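Local coordinates for protein erythromycin C-12 hydroxylase (Saccharopolyspora erythraea, PDB 2JJN) that hydroxylates the macrolactone ring of erythromycin D at C-12 to give erythromycin C, as a heme b cytochrome P450 monooxygenase of antibiotic biosynthesis, at residues Y48-V53 and M311-V316; A67-D72 and R293-A298; G375-D380 and V401-S406. The protein carries 2 engineered substitutions. All coordinates share one frame; numbering follows the deposited sequence. Where two conformers were deposited one is given.

Interaction 1: residues Y48-V53 and M311-V316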
loop_
_atom_site.group_PDB
_atom_site.type_symbol
_atom_site.label_atom_id
_atom_site.label_comp_id
_atom_site.label_asym_id
_atom_site.label_seq_id
_atom_site.Cartn_x
_atom_site.Cartn_y
_atom_site.Cartn_z
ATOM N N TYR A 48 -20.136 -14.061 -5.058
ATOM C CA TYR A 48 -20.540 -12.792 -5.669
ATOM C C TYR A 48 -20.192 -12.777 -7.146
ATOM O O TYR A 48 -20.378 -11.768 -7.805
ATOM C CB TYR A 48 -19.837 -11.635 -4.972
ATOM C CG TYR A 48 -20.071 -11.598 -3.483
ATOM C CD1 TYR A 48 -19.060 -11.907 -2.610
ATOM C CD2 TYR A 48 -21.343 -11.303 -2.972
ATOM C CE1 TYR A 48 -19.271 -11.900 -1.225
ATOM C CE2 TYR A 48 -21.564 -11.293 -1.608
ATOM C CZ TYR A 48 -20.518 -11.593 -0.749
ATOM O OH TYR A 48 -20.715 -11.614 0.615
ATOM N N GLY A 49 -19.652 -13.897 -7.659
ATOM C CA GLY A 49 -19.236 -13.938 -9.085
ATOM C C GLY A 49 -17.931 -13.204 -9.335
ATOM O O GLY A 49 -17.623 -12.847 -10.478
ATOM N N VAL A 50 -17.156 -13.022 -8.264
ATOM C CA VAL A 50 -15.818 -12.415 -8.348
ATOM C C VAL A 50 -14.807 -13.547 -8.390
ATOM O O VAL A 50 -14.924 -14.516 -7.656
ATOM C CB VAL A 50 -15.544 -11.514 -7.118
ATOM C CG1 VAL A 50 -14.129 -10.991 -7.188
ATOM C CG2 VAL A 50 -16.516 -10.357 -7.112
ATOM N N TRP A 51 -13.814 -13.417 -9.263
ATOM C CA TRP A 51 -12.854 -14.489 -9.470
ATOM C C TRP A 51 -11.583 -14.146 -8.744
ATOM O O TRP A 51 -11.328 -12.949 -8.375
ATOM C CB TRP A 51 -12.568 -14.612 -10.972
ATOM C CG TRP A 51 -13.772 -15.174 -11.698
ATOM C CD1 TRP A 51 -14.940 -14.517 -12.015
ATOM C CD2 TRP A 51 -13.945 -16.523 -12.135
ATOM N NE1 TRP A 51 -15.818 -15.373 -12.652
ATOM C CE2 TRP A 51 -15.232 -16.609 -12.743
ATOM C CE3 TRP A 51 -13.130 -17.680 -12.078
ATOM C CZ2 TRP A 51 -15.722 -17.792 -13.308
ATOM C CZ3 TRP A 51 -13.612 -18.855 -12.660
ATOM C CH2 TRP A 51 -14.891 -18.896 -13.282
ATOM N N HIS A 52 -10.857 -15.182 -8.376
ATOM C CA HIS A 52 -9.667 -15.000 -7.571
ATOM C C HIS A 52 -8.557 -15.859 -8.176
ATOM O O HIS A 52 -8.783 -17.047 -8.494
ATOM C CB HIS A 52 -9.946 -15.538 -6.164
ATOM C CG HIS A 52 -10.980 -14.743 -5.451
ATOM N ND1 HIS A 52 -10.661 -13.735 -4.558
ATOM C CD2 HIS A 52 -12.333 -14.792 -5.521
ATOM C CE1 HIS A 52 -11.792 -13.192 -4.108
ATOM N NE2 HIS A 52 -12.814 -13.826 -4.660
ATOM N N VAL A 53 -7.356 -15.278 -8.240
ATOM C CA VAL A 53 -6.230 -15.936 -8.899
ATOM C C VAL A 53 -5.111 -16.064 -7.860
ATOM O O VAL A 53 -4.706 -15.065 -7.251
ATOM C CB VAL A 53 -5.792 -15.112 -10.107
ATOM C CG1 VAL A 53 -4.517 -15.696 -10.695
ATOM C CG2 VAL A 53 -6.940 -15.177 -11.142
ATOM N N MET A 311 -15.242 -9.181 -12.174
ATOM C CA MET A 311 -14.086 -8.732 -11.402
ATOM C C MET A 311 -13.175 -9.933 -11.097
ATOM O O MET A 311 -13.667 -11.028 -10.850
ATOM C CB MET A 311 -14.549 -8.065 -10.132
ATOM C CG MET A 311 -13.420 -7.735 -9.191
ATOM S SD MET A 311 -13.775 -6.232 -8.236
ATOM C CE MET A 311 -13.692 -5.027 -9.551
ATOM N N VAL A 312 -11.871 -9.691 -11.145
ATOM C CA VAL A 312 -10.838 -10.707 -10.873
ATOM C C VAL A 312 -9.927 -10.121 -9.813
ATOM O O VAL A 312 -9.445 -8.989 -9.977
ATOM C CB VAL A 312 -10.008 -10.972 -12.149
ATOM C CG1 VAL A 312 -8.929 -12.015 -11.842
ATOM C CG2 VAL A 312 -10.946 -11.445 -13.301
ATOM N N ASN A 313 -9.687 -10.875 -8.741
ATOM C CA ASN A 313 -8.835 -10.450 -7.595
ATOM C C ASN A 313 -7.534 -11.229 -7.759
ATOM O O ASN A 313 -7.564 -12.468 -7.780
ATOM C CB ASN A 313 -9.577 -10.953 -6.324
ATOM C CG ASN A 313 -10.539 -9.960 -5.764
ATOM O OD1 ASN A 313 -11.707 -10.273 -5.588
ATOM N ND2 ASN A 313 -10.061 -8.766 -5.444
ATOM N N THR A 314 -6.417 -10.532 -7.885
ATOM C CA THR A 314 -5.098 -11.205 -7.961
ATOM C C THR A 314 -4.448 -11.186 -6.597
ATOM O O THR A 314 -4.202 -10.110 -6.075
ATOM C CB THR A 314 -4.116 -10.520 -8.923
ATOM O OG1 THR A 314 -3.951 -9.138 -8.597
ATOM C CG2 THR A 314 -4.571 -10.619 -10.399
ATOM N N TRP A 315 -4.202 -12.358 -6.032
ATOM C CA TRP A 315 -3.725 -12.483 -4.654
ATOM C C TRP A 315 -2.204 -12.440 -4.614
ATOM O O TRP A 315 -1.496 -13.459 -4.675
ATOM C CB TRP A 315 -4.272 -13.759 -4.032
ATOM C CG TRP A 315 -5.681 -13.630 -3.550
ATOM C CD1 TRP A 315 -6.789 -13.831 -4.277
ATOM C CD2 TRP A 315 -6.091 -13.270 -2.227
ATOM N NE1 TRP A 315 -7.936 -13.632 -3.466
ATOM C CE2 TRP A 315 -7.514 -13.281 -2.206
ATOM C CE3 TRP A 315 -5.388 -12.893 -1.066
ATOM C CZ2 TRP A 315 -8.254 -12.955 -1.058
ATOM C CZ3 TRP A 315 -6.118 -12.593 0.081
ATOM C CH2 TRP A 315 -7.534 -12.622 0.078
ATOM N N VAL A 316 -1.687 -11.209 -4.522
ATOM C CA VAL A 316 -0.232 -11.035 -4.383
ATOM C C VAL A 316 0.300 -11.791 -3.140
ATOM O O VAL A 316 1.393 -12.347 -3.152
ATOM C CB VAL A 316 0.131 -9.541 -4.396
ATOM C CG1 VAL A 316 1.488 -9.284 -3.750
ATOM C CG2 VAL A 316 0.139 -9.077 -5.882
HETATM O O HOH W 1 -17.706 -10.044 -10.863
#
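His52 and Trp315 are joined by a side-chain hydrogen bond at one end of a short parallel pairing, strand 51-53 beside strand 311-315, with axes 4.4 Å apart and inclined by 25°. The His52 side chain starts with CG anti to the carbonyl carbon (chi1 -66°), and its CB lies 3.9 Å from Trp315 NE1, alongside the indole. Next along the ring, ND1 accepts the indole N-H, with Trp315 NE1 2.9 Å from His52 ND1 and an almost straight bond (171°). Each partner lies close to the other's ring plane, and the two rings meet rim to rim, without stacking. ND1 also rests 3.5 Å from Asn313 CB. CE1 turns toward the amide of Asn313, a residue deposited in two conformers, so that contact is less certain. At the tip, NE2 is hydrogen-bonded to Asp46 OD2, which, with ND1 acting as acceptor, is consistent with a proton on NE2. Both ring nitrogens are thus engaged and the ring's rotation is fixed.

Backbone bonds run down the pairing. Trp51 N gives to Met311 O, Trp51 O takes Asn313 N at 2.7 Å, and Val53 uses its N on Asn313 O and its O on Trp315 N. Val53 CG2 meets Val312 CG1 at 3.8 Å on the face that also carries Trp51 and Thr314. Ahead of Trp51 a water links the two segments, donating to Gly49 O and accepting from Met311 N.

The two strands are adjacent in the mixed β1 sheet of the P450 fold: strand 43-45 flanks 51-53, strand 290-295 flanks 311-315, helix 56-64 covers Val53 and Thr314, and helix 316-320 begins directly after Trp315.

Interaction 2: residues A67-D72 and R293-A298; sequences ATFSSD and RTTTKA. With HEM (protoporphyrin IX containing Fe), chain B.
Ser71 sets its hydroxyl squarely over the guanidinium of Arg293, OG standing 3.3 Å above the centre of the plane, where the angle is too poor for a hydrogen bond. The edge of that plane does the bonding. Arg293 NH2 gives an almost straight bond (176°) to heme O1A at 2.8 Å, and Arg293 NH1 one to heme O2A at 2.9 Å, so the two nitrogens grip both oxygens of one propionate. NE donates to a water near the guanidinium plane, which also lies within hydrogen-bonding distance of Phe69 O. With all three nitrogens engaged the group cannot easily turn, and its positive charge probably offsets that of the carboxylate. The bend at chi2 (-68°) brings CD to within 3.4 Å of Ser70 O, and the chain then runs on to the heme.

The backbones pair antiparallel: Ser70 and Thr294 exchange N-H...O bonds in both directions, while Phe69 faces Thr295 as a non-hydrogen-bonded pair. Thr295 CG2 touches the Phe69 ring at CE2 (3.7 Å). Past the strand, Thr296 N bonds to Thr68 O. The Thr296 hydroxyl sits between backbone N and carbonyl carbon (chi1 62°) and gives a short bond, OG1 to Ala67 O 2.6 Å, in the carbonyl plane on a lone pair. Ser70 OG accepts Asp72 N in an ST turn and is also bonded to Asp91 OD2.

The heme is also hydrogen-bonded to His351, His95 and Arg99, and His351 touches Ser71. Strand 69-70 is the outermost strand of the β1 sheet on this side; strand 290-295 separates it from 311-315, helix 56-64 packs on Phe69 and Arg293, and strand 299-301 lies against Thr68 and Phe69.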
loop_
_atom_site.group_PDB
_atom_site.type_symbol
_atom_site.label_atom_id
_atom_site.label_comp_id
_atom_site.label_asym_id
_atom_site.label_seq_id
_atom_site.Cartn_x
_atom_site.Cartn_y
_atom_site.Cartn_z
ATOM N N ALA A 67 -5.199 -5.135 -21.649
ATOM C CA ALA A 67 -6.280 -5.175 -22.617
ATOM C C ALA A 67 -7.396 -6.111 -22.194
ATOM O O ALA A 67 -8.575 -5.777 -22.310
ATOM C CB ALA A 67 -5.733 -5.611 -23.990
ATOM N N THR A 68 -7.007 -7.261 -21.635
ATOM C CA THR A 68 -7.990 -8.223 -21.135
ATOM C C THR A 68 -8.477 -7.896 -19.727
ATOM O O THR A 68 -9.649 -8.049 -19.410
ATOM C CB THR A 68 -7.384 -9.635 -21.072
ATOM O OG1 THR A 68 -6.832 -9.961 -22.353
ATOM C CG2 THR A 68 -8.426 -10.719 -20.641
ATOM N N PHE A 69 -7.534 -7.489 -18.872
ATOM C CA PHE A 69 -7.816 -7.263 -17.479
ATOM C C PHE A 69 -7.699 -5.783 -17.168
ATOM O O PHE A 69 -6.635 -5.287 -16.839
ATOM C CB PHE A 69 -6.865 -8.096 -16.595
ATOM C CG PHE A 69 -7.023 -9.582 -16.825
ATOM C CD1 PHE A 69 -6.099 -10.231 -17.625
ATOM C CD2 PHE A 69 -8.092 -10.291 -16.257
ATOM C CE1 PHE A 69 -6.213 -11.638 -17.886
ATOM C CE2 PHE A 69 -8.238 -11.720 -16.502
ATOM C CZ PHE A 69 -7.278 -12.364 -17.295
ATOM N N SER A 70 -8.835 -5.123 -17.290
ATOM C CA SER A 70 -8.913 -3.668 -17.084
ATOM C C SER A 70 -8.754 -3.258 -15.629
ATOM O O SER A 70 -9.139 -4.008 -14.723
ATOM C CB SER A 70 -10.247 -3.166 -17.657
ATOM O OG SER A 70 -10.464 -1.808 -17.231
ATOM N N SER A 71 -8.181 -2.060 -15.392
ATOM C CA SER A 71 -8.082 -1.528 -14.066
ATOM C C SER A 71 -9.250 -0.653 -13.699
ATOM O O SER A 71 -9.284 -0.123 -12.599
ATOM C CB SER A 71 -6.780 -0.729 -13.887
ATOM O OG SER A 71 -5.695 -1.618 -13.816
ATOM N N ASP A 72 -10.202 -0.512 -14.607
ATOM C CA ASP A 72 -11.366 0.322 -14.368
ATOM C C ASP A 72 -12.426 -0.542 -13.673
ATOM O O ASP A 72 -13.041 -1.376 -14.341
ATOM C CB ASP A 72 -11.830 0.853 -15.710
ATOM C CG ASP A 72 -13.040 1.780 -15.596
ATOM O OD1 ASP A 72 -13.513 2.194 -16.661
ATOM O OD2 ASP A 72 -13.495 2.014 -14.462
ATOM N N ARG A 293 -9.054 -6.384 -10.898
ATOM C CA ARG A 293 -9.175 -6.105 -12.364
ATOM C C ARG A 293 -10.588 -6.448 -12.822
ATOM O O ARG A 293 -11.336 -7.100 -12.094
ATOM C CB ARG A 293 -8.131 -6.896 -13.183
ATOM C CG ARG A 293 -6.695 -6.603 -12.780
ATOM C CD ARG A 293 -6.358 -5.143 -13.187
ATOM N NE ARG A 293 -4.918 -4.847 -13.111
ATOM C CZ ARG A 293 -4.332 -4.221 -12.088
ATOM N NH1 ARG A 293 -5.006 -3.902 -10.979
ATOM N NH2 ARG A 293 -3.051 -3.881 -12.187
ATOM N N THR A 294 -10.944 -6.009 -14.029
ATOM C CA THR A 294 -12.234 -6.437 -14.602
ATOM C C THR A 294 -11.974 -6.990 -15.998
ATOM O O THR A 294 -11.256 -6.385 -16.771
ATOM C CB THR A 294 -13.221 -5.275 -14.652
ATOM O OG1 THR A 294 -12.640 -4.181 -15.365
ATOM C CG2 THR A 294 -13.605 -4.856 -13.250
ATOM N N THR A 295 -12.535 -8.151 -16.331
ATOM C CA THR A 295 -12.291 -8.686 -17.672
ATOM C C THR A 295 -13.066 -7.879 -18.720
ATOM O O THR A 295 -14.231 -7.503 -18.514
ATOM C CB THR A 295 -12.731 -10.153 -17.787
ATOM O OG1 THR A 295 -14.088 -10.266 -17.383
ATOM C CG2 THR A 295 -11.886 -11.015 -16.840
ATOM N N THR A 296 -12.408 -7.650 -19.835
ATOM C CA THR A 296 -13.054 -6.903 -20.939
ATOM C C THR A 296 -13.652 -7.839 -21.988
ATOM O O THR A 296 -14.310 -7.379 -22.923
ATOM C CB THR A 296 -12.052 -5.986 -21.645
ATOM O OG1 THR A 296 -10.990 -6.746 -22.242
ATOM C CG2 THR A 296 -11.466 -5.036 -20.593
ATOM N N LYS A 297 -13.357 -9.121 -21.836
ATOM C CA LYS A 297 -13.758 -10.172 -22.769
ATOM C C LYS A 297 -13.595 -11.517 -22.104
ATOM O O LYS A 297 -12.907 -11.639 -21.098
ATOM C CB LYS A 297 -12.893 -10.129 -24.036
ATOM C CG LYS A 297 -11.387 -10.220 -23.766
ATOM C CD LYS A 297 -10.608 -10.048 -25.049
ATOM C CE LYS A 297 -9.174 -10.479 -24.862
ATOM N NZ LYS A 297 -8.570 -10.903 -26.185
ATOM N N ALA A 298 -14.187 -12.555 -22.723
ATOM C CA ALA A 298 -13.947 -13.907 -22.256
ATOM C C ALA A 298 -12.470 -14.225 -22.298
ATOM O O ALA A 298 -11.801 -13.935 -23.298
ATOM C CB ALA A 298 -14.750 -14.914 -23.105
HETATM C CHA HEM B . 0.339 1.601 -7.361
HETATM C CHB HEM B . 1.594 -1.006 -3.431
HETATM C CHC HEM B . 3.466 2.986 -1.420
HETATM C CHD HEM B . 1.504 5.703 -4.946
HETATM C C1A HEM B . 0.595 0.571 -6.478
HETATM C C2A HEM B . 0.266 -0.836 -6.730
HETATM C C3A HEM B . 0.594 -1.548 -5.648
HETATM C C4A HEM B . 1.138 -0.632 -4.665
HETATM C CMA HEM B . 0.405 -3.066 -5.434
HETATM C CAA HEM B . -0.327 -1.397 -8.036
HETATM C CBA HEM B . -1.836 -1.236 -8.082
HETATM C CGA HEM B . -2.468 -2.017 -9.236
HETATM O O1A HEM B . -1.729 -2.676 -10.021
HETATM O O2A HEM B . -3.728 -1.914 -9.367
HETATM C C1B HEM B . 2.227 -0.135 -2.543
HETATM C C2B HEM B . 2.856 -0.529 -1.309
HETATM C C3B HEM B . 3.388 0.582 -0.748
HETATM C C4B HEM B . 3.078 1.683 -1.651
HETATM C CMB HEM B . 2.845 -2.006 -0.860
HETATM C CAB HEM B . 4.142 0.788 0.580
HETATM C CBB HEM B . 4.921 -0.142 1.030
HETATM C C1C HEM B . 3.095 4.062 -2.196
HETATM C C2C HEM B . 3.436 5.448 -1.917
HETATM C C3C HEM B . 2.890 6.203 -2.894
HETATM C C4C HEM B . 2.202 5.311 -3.829
HETATM C CMC HEM B . 4.285 5.874 -0.689
HETATM C CAC HEM B . 2.899 7.734 -3.070
HETATM C CBC HEM B . 3.963 8.490 -2.800
HETATM C C1D HEM B . 1.011 4.827 -5.865
HETATM C C2D HEM B . 0.344 5.251 -7.055
HETATM C C3D HEM B . 0.006 4.003 -7.805
HETATM C C4D HEM B . 0.484 2.920 -6.998
HETATM C CMD HEM B . 0.031 6.713 -7.492
HETATM C CAD HEM B . -0.734 3.879 -9.149
HETATM C CBD HEM B . 0.256 3.824 -10.328
HETATM C CGD HEM B . -0.483 3.585 -11.608
HETATM O O1D HEM B . -1.670 3.216 -11.591
HETATM O O2D HEM B . 0.146 3.775 -12.671
HETATM N NA HEM B . 1.161 0.665 -5.196
HETATM N NB HEM B . 2.328 1.241 -2.727
HETATM N NC HEM B . 2.330 4.045 -3.348
HETATM N ND HEM B . 1.082 3.419 -5.856
HETATM FE FE HEM B . 1.865 2.306 -4.349
HETATM O O HOH W 2 -4.181 -6.182 -15.642
HETATM O O HOH W 3 -0.098 2.425 -3.327
#

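Interaction 3: residues G375-D380 and V401-S406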
loop_
_atom_site.group_PDB
_atom_site.type_symbol
_atom_site.label_atom_id
_atom_site.label_comp_id
_atom_site.label_asym_id
_atom_site.label_seq_id
_atom_site.Cartn_x
_atom_site.Cartn_y
_atom_site.Cartn_z
ATOM N N GLY A 375 17.357 -0.014 19.871
ATOM C CA GLY A 375 17.976 -1.314 19.494
ATOM C C GLY A 375 16.993 -2.371 19.002
ATOM O O GLY A 375 17.323 -3.139 18.113
ATOM N N ARG A 376 15.823 -2.440 19.623
ATOM C CA ARG A 376 14.739 -3.346 19.225
ATOM C C ARG A 376 13.418 -2.880 19.847
ATOM O O ARG A 376 13.411 -2.045 20.770
ATOM C CB ARG A 376 15.073 -4.783 19.663
ATOM C CG ARG A 376 15.095 -4.932 21.190
ATOM C CD ARG A 376 15.375 -6.401 21.636
ATOM N NE ARG A 376 16.784 -6.669 21.334
ATOM C CZ ARG A 376 17.266 -7.597 20.503
ATOM N NH1 ARG A 376 16.511 -8.521 19.901
ATOM N NH2 ARG A 376 18.568 -7.652 20.343
ATOM N N LEU A 377 12.322 -3.382 19.305
ATOM C CA LEU A 377 11.014 -3.263 19.938
ATOM C C LEU A 377 10.383 -4.648 19.951
ATOM O O LEU A 377 10.725 -5.484 19.117
ATOM C CB LEU A 377 10.098 -2.368 19.115
ATOM C CG LEU A 377 10.542 -0.916 19.166
ATOM C CD1 LEU A 377 9.648 -0.126 18.149
ATOM C CD2 LEU A 377 10.398 -0.278 20.550
ATOM N N THR A 378 9.486 -4.884 20.916
ATOM C CA THR A 378 8.668 -6.109 20.893
ATOM C C THR A 378 7.185 -5.726 20.982
ATOM O O THR A 378 6.852 -4.634 21.459
ATOM C CB THR A 378 9.001 -7.023 22.091
ATOM O OG1 THR A 378 8.368 -8.298 21.924
ATOM C CG2 THR A 378 8.511 -6.399 23.456
ATOM N N VAL A 379 6.304 -6.560 20.417
ATOM C CA VAL A 379 4.869 -6.298 20.477
ATOM C C VAL A 379 4.321 -6.618 21.875
ATOM O O VAL A 379 4.628 -7.705 22.386
ATOM C CB VAL A 379 4.124 -7.091 19.350
ATOM C CG1 VAL A 379 2.638 -6.852 19.469
ATOM C CG2 VAL A 379 4.734 -6.687 17.992
ATOM N N ASP A 380 3.560 -5.675 22.445
ATOM C CA ASP A 380 2.932 -5.754 23.809
ATOM C C ASP A 380 1.499 -6.277 23.685
ATOM O O ASP A 380 0.592 -5.608 23.116
ATOM C CB ASP A 380 2.977 -4.341 24.438
ATOM C CG ASP A 380 2.204 -4.198 25.775
ATOM O OD1 ASP A 380 1.856 -5.229 26.412
ATOM O OD2 ASP A 380 1.978 -3.007 26.184
ATOM N N VAL A 401 3.838 -1.467 21.529
ATOM C CA VAL A 401 5.175 -2.054 21.642
ATOM C C VAL A 401 5.814 -1.688 22.968
ATOM O O VAL A 401 5.416 -0.737 23.660
ATOM C CB VAL A 401 6.098 -1.553 20.482
ATOM C CG1 VAL A 401 5.590 -2.114 19.134
ATOM C CG2 VAL A 401 6.113 0.012 20.466
ATOM N N LEU A 402 6.848 -2.463 23.295
ATOM C CA LEU A 402 7.641 -2.213 24.495
ATOM C C LEU A 402 9.094 -2.141 24.077
ATOM O O LEU A 402 9.596 -3.033 23.365
ATOM C CB LEU A 402 7.448 -3.348 25.502
ATOM C CG LEU A 402 6.046 -3.535 26.077
ATOM C CD1 LEU A 402 5.889 -4.902 26.747
ATOM C CD2 LEU A 402 5.702 -2.415 27.028
ATOM N N ALA A 403 9.766 -1.072 24.515
ATOM C CA ALA A 403 11.209 -0.937 24.393
ATOM C C ALA A 403 11.850 -1.379 25.707
ATOM O O ALA A 403 11.666 -0.708 26.752
ATOM C CB ALA A 403 11.559 0.531 24.132
ATOM N N GLY A 404 12.597 -2.453 25.681
ATOM C CA GLY A 404 13.346 -2.832 26.878
ATOM C C GLY A 404 14.547 -1.935 27.172
ATOM O O GLY A 404 15.084 -1.967 28.303
ATOM N N SER A 405 14.974 -1.134 26.171
ATOM C CA SER A 405 16.099 -0.227 26.340
ATOM C C SER A 405 15.775 1.063 25.599
ATOM O O SER A 405 15.174 1.054 24.510
ATOM C CB SER A 405 17.348 -0.865 25.688
ATOM O OG SER A 405 17.626 -2.140 26.298
ATOM N N SER A 406 16.209 2.174 26.204
ATOM C CA SER A 406 16.114 3.479 25.533
ATOM C C SER A 406 17.036 4.451 26.222
ATOM O O SER A 406 17.542 4.164 27.322
ATOM C CB SER A 406 14.717 4.046 25.609
ATOM O OG SER A 406 14.519 4.690 26.879
HETATM O O HOH W 4 14.522 -1.940 23.313
HETATM O O HOH W 5 12.175 -4.019 23.172
HETATM O O HOH W 6 2.902 -0.733 25.029
#
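Thr378 and Leu402 form an antiparallel hydrogen-bonded pair, Leu402 N to Thr378 O at 2.8 Å and Thr378 N to Leu402 O at 3.1 Å, next to the non-hydrogen-bonded pair of Val379 and Val401. The Thr378 and Leu402 side chains lie side by side and point the same way, with Thr378 CG2 3.8 Å from Leu402 CB. Leu402 continues obliquely across Asp380, its CG 3.6 Å from Asp380 CB, although Leu402 is deposited in two conformers and that contact is less certain. Asp380 OD2 takes a water bond at 2.7 Å; the same water donates to Val401 O, while OD1 accepts Asp382 N. Toward Gly375, Leu377 CD2 rests on Ala403 CB at 3.9 Å. There direct backbone bonds give way to water: one molecule accepts from Gly404 N and lies within hydrogen-bonding distance of Leu402 O, another accepts from Ser405 N and lies similarly close to Arg376 O.

The pair belongs to the small β3 sheet of the P450 fold, in which strand 400-402 lies between 378-379 and 132-134. Helix 356-374, ending just before Gly375, covers Leu377 and Ala403, and Asp258 anchors Thr378 OG1.

Overall arrangement
Interactions 1 and 2 are two joints of one sheet, their centres 12 Å apart, and the seam between them is direct: Val312 O lies 2.8 Å from Arg293 N, a probable hydrogen bond, and Val312 CG2 packs 3.7 Å from Thr295 CG2. Strand 311-315 of interaction 1 is thus the direct neighbour of the one carrying Arg293, whose guanidinium binds the heme propionate in interaction 2. Asn313 also lies beside Gln292, a substrate-binding residue. Interaction 3 stands apart on the opposite side of the chain's centre, about 39 Å from interaction 1 and 46 Å from interaction 2 between centres, away from the heme and substrate sites; it closes a separate sheet near the C-terminus.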